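Local coordinates for protein putative 6-pyruvoyl tetrahydrobiopterin synthase (Caenorhabditis elegans, PDB 2G64) that probably converts 7,8-dihydroneopterin triphosphate into 6-pyruvoyl tetrahydropterin with loss of triphosphate, a zinc-dependent step of tetrahydrobiopterin biosynthesis, at residues Val49-Lys53 and Met75-Leu79. The protein carries 1 engineered substitution. Numbering follows the deposited sequence. Where two conformers were deposited one is given.
Sequences VWKVK and MSLVL
Trp50, on strand 44-57, drives its indole against Met75, Val78 and Leu79 of helix 68-80, joining sheet to helix in the tunnelling fold (T-fold) of the 6-pyruvoyl tetrahydropterin synthase family. The axes of segments 49-53 and 75-79 run at 146° to each other and come within 11.5 Å, a gap bridged mainly by side chains, with no hydrogen bond across it. With CG opposite the backbone N (chi1 -173°), the indole projects its six-membered ring at the helix. Trp50 CH2 reaches Val78 CB at 3.6 Å, the two side chains crossing nearly at a right angle, while Leu79 CD2 comes obliquely to Trp50 CE3 at 3.7 Å. Met75 SD stands above the face of the six-membered ring of Trp50, 5.2 Å from that ring's centroid and 25° off the normal, a distant Met-aromatic contact. Val52 CG2 lies toward the rim of the Trp50 ring, 3.4 Å above its plane. Met75 is extended to its sulfur and then bends at chi3, which brings the methyl CE to 3.6 Å from Val52 CG2 and also within touch of Trp50 CE3. The buried cluster continues into helix 101-115, where Met108 touches both Trp50 and Val78, and Leu112 touches Val52; Val125 and Ile127 of strand 122-128 also adjoin the indole. An alanine in place of Trp50 would remove the whole indole and is likely to leave a gap between sheet and helix, with the Met75 thioether freer to turn. At the ring's edge, near its plane, Trp50 CZ3 sits 3.6 Å from Met75 O, the carbonyl oxygen that accepts the helical hydrogen bond from Leu79 N.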
ATOM      1  N   VAL A  49     -13.370   1.752   0.734  1.00 12.17           N
ATOM      2  CA  VAL A  49     -12.754   2.413  -0.417  1.00 11.42           C
ATOM      3  C   VAL A  49     -13.741   2.330  -1.601  1.00 13.45           C
ATOM      4  O   VAL A  49     -14.254   1.250  -1.915  1.00 15.39           O
ATOM      5  CB  VAL A  49     -11.418   1.749  -0.802  1.00 14.71           C
ATOM      6  CG1 VAL A  49     -10.822   2.438  -2.016  1.00 15.69           C
ATOM      7  CG2 VAL A  49     -10.413   1.835   0.376  1.00 13.20           C
ATOM      8  N   TRP A  50     -13.991   3.455  -2.246  1.00 11.43           N
ATOM      9  CA  TRP A  50     -14.895   3.475  -3.398  1.00 13.78           C
ATOM     10  C   TRP A  50     -14.088   3.821  -4.654  1.00 16.45           C
ATOM     11  O   TRP A  50     -13.475   4.880  -4.714  1.00 14.05           O
ATOM     12  CB  TRP A  50     -15.940   4.574  -3.195  1.00 14.51           C
ATOM     13  CG  TRP A  50     -17.025   4.597  -4.232  1.00 14.03           C
ATOM     14  CD1 TRP A  50     -17.498   3.536  -4.957  1.00 13.51           C
ATOM     15  CD2 TRP A  50     -17.797   5.741  -4.633  1.00 14.49           C
ATOM     16  NE1 TRP A  50     -18.535   3.961  -5.800  1.00 12.31           N
ATOM     17  CE2 TRP A  50     -18.741   5.300  -5.606  1.00 12.19           C
ATOM     18  CE3 TRP A  50     -17.806   7.093  -4.245  1.00 14.74           C
ATOM     19  CZ2 TRP A  50     -19.674   6.174  -6.214  1.00 11.66           C
ATOM     20  CZ3 TRP A  50     -18.727   7.978  -4.879  1.00 14.90           C
ATOM     21  CH2 TRP A  50     -19.651   7.499  -5.835  1.00 13.53           C
ATOM     22  N   LYS A  51     -14.071   2.951  -5.660  1.00 11.18           N
ATOM     23  CA  LYS A  51     -13.404   3.368  -6.907  1.00 13.22           C
ATOM     24  C   LYS A  51     -14.442   3.457  -8.014  1.00 15.68           C
ATOM     25  O   LYS A  51     -15.244   2.558  -8.178  1.00 14.46           O
ATOM     26  CB  LYS A  51     -12.316   2.373  -7.312  1.00 14.22           C
ATOM     27  CG  LYS A  51     -11.377   1.958  -6.174  1.00 15.02           C
ATOM     28  CD  LYS A  51     -10.262   1.087  -6.720  1.00 23.25           C
ATOM     29  CE  LYS A  51      -9.271   0.711  -5.612  1.00 26.77           C
ATOM     30  NZ  LYS A  51      -8.216  -0.221  -6.145  1.00 24.11           N
ATOM     31  N   VAL A  52     -14.391   4.537  -8.773  1.00 11.44           N
ATOM     32  CA  VAL A  52     -15.370   4.807  -9.825  1.00 17.41           C
ATOM     33  C   VAL A  52     -14.615   4.793 -11.139  1.00 12.87           C
ATOM     34  O   VAL A  52     -13.724   5.621 -11.354  1.00 12.95           O
ATOM     35  CB  VAL A  52     -16.025   6.189  -9.625  1.00 15.45           C
ATOM     36  CG1 VAL A  52     -16.829   6.610 -10.880  1.00 14.61           C
ATOM     37  CG2 VAL A  52     -16.893   6.145  -8.378  1.00 13.66           C
ATOM     38  N   LYS A  53     -14.964   3.835 -11.995  1.00 12.94           N
ATOM     39  CA  LYS A  53     -14.248   3.636 -13.250  1.00 16.47           C
ATOM     40  C   LYS A  53     -15.145   3.986 -14.444  1.00 14.94           C
ATOM     41  O   LYS A  53     -16.273   3.513 -14.554  1.00 12.60           O
ATOM     42  CB  LYS A  53     -13.756   2.180 -13.351  1.00 16.57           C
ATOM     43  CG  LYS A  53     -12.816   1.878 -14.538  1.00 16.80           C
ATOM     44  CD  LYS A  53     -12.305   0.446 -14.394  1.00 18.25           C
ATOM     45  CE  LYS A  53     -11.316   0.085 -15.481  1.00 15.28           C
ATOM     46  NZ  LYS A  53     -10.507  -1.125 -15.143  1.00 22.10           N
ATOM     47  N   MET A  75     -19.293  12.566  -7.452  1.00 16.65           N
ATOM     48  CA  MET A  75     -18.934  11.569  -6.433  1.00 14.97           C
ATOM     49  C   MET A  75     -19.167  12.106  -5.008  1.00 24.55           C
ATOM     50  O   MET A  75     -19.610  11.365  -4.132  1.00 19.68           O
ATOM     51  CB  MET A  75     -17.488  11.102  -6.605  1.00 18.80           C
ATOM     52  CG  MET A  75     -17.317  10.171  -7.807  1.00 18.97           C
ATOM     53  SD  MET A  75     -15.608   9.667  -8.073  1.00 19.12           S
ATOM     54  CE  MET A  75     -15.224   8.742  -6.563  1.00 18.60           C
ATOM     55  N   SER A  76     -18.873  13.387  -4.786  1.00 19.01           N
ATOM     56  CA  SER A  76     -19.121  14.027  -3.484  0.50 16.58           C
ATOM     57  C   SER A  76     -20.589  13.930  -3.083  1.00 19.23           C
ATOM     58  O   SER A  76     -20.915  13.659  -1.924  1.00 18.88           O
ATOM     59  CB  SER A  76     -18.682  15.498  -3.494  0.50 20.06           C
ATOM     60  OG  SER A  76     -18.574  16.003  -2.168  0.50 18.30           O
ATOM     61  N   LEU A  77     -21.477  14.150  -4.043  1.00 19.98           N
ATOM     62  CA  LEU A  77     -22.918  14.080  -3.803  1.00 18.72           C
ATOM     63  C   LEU A  77     -23.331  12.702  -3.303  1.00 25.52           C
ATOM     64  O   LEU A  77     -24.131  12.576  -2.362  1.00 19.68           O
ATOM     65  CB  LEU A  77     -23.674  14.412  -5.079  1.00 23.51           C
ATOM     66  CG  LEU A  77     -23.753  15.886  -5.447  1.00 25.53           C
ATOM     67  CD1 LEU A  77     -24.515  16.012  -6.747  1.00 23.34           C
ATOM     68  CD2 LEU A  77     -24.446  16.690  -4.322  1.00 30.59           C
ATOM     69  N   VAL A  78     -22.752  11.664  -3.902  1.00 18.33           N
ATOM     70  CA  VAL A  78     -23.021  10.302  -3.466  1.00 17.96           C
ATOM     71  C   VAL A  78     -22.404  10.048  -2.078  1.00 18.74           C
ATOM     72  O   VAL A  78     -23.048   9.465  -1.197  1.00 18.27           O
ATOM     73  CB  VAL A  78     -22.490   9.259  -4.494  1.00 19.11           C
ATOM     74  CG1 VAL A  78     -22.859   7.849  -4.081  1.00 16.80           C
ATOM     75  CG2 VAL A  78     -23.020   9.568  -5.918  1.00 20.57           C
ATOM     76  N   LEU A  79     -21.154  10.472  -1.897  1.00 19.15           N
ATOM     77  CA  LEU A  79     -20.431  10.218  -0.653  1.00 16.69           C
ATOM     78  C   LEU A  79     -21.117  10.906   0.537  1.00 21.89           C
ATOM     79  O   LEU A  79     -21.077  10.414   1.660  1.00 18.01           O
ATOM     80  CB  LEU A  79     -18.976  10.673  -0.783  1.00 16.96           C
ATOM     81  CG  LEU A  79     -18.093   9.719  -1.601  1.00 14.59           C
ATOM     82  CD1 LEU A  79     -16.801  10.468  -1.990  1.00 23.70           C
ATOM     83  CD2 LEU A  79     -17.778   8.452  -0.808  1.00 16.06           C
TER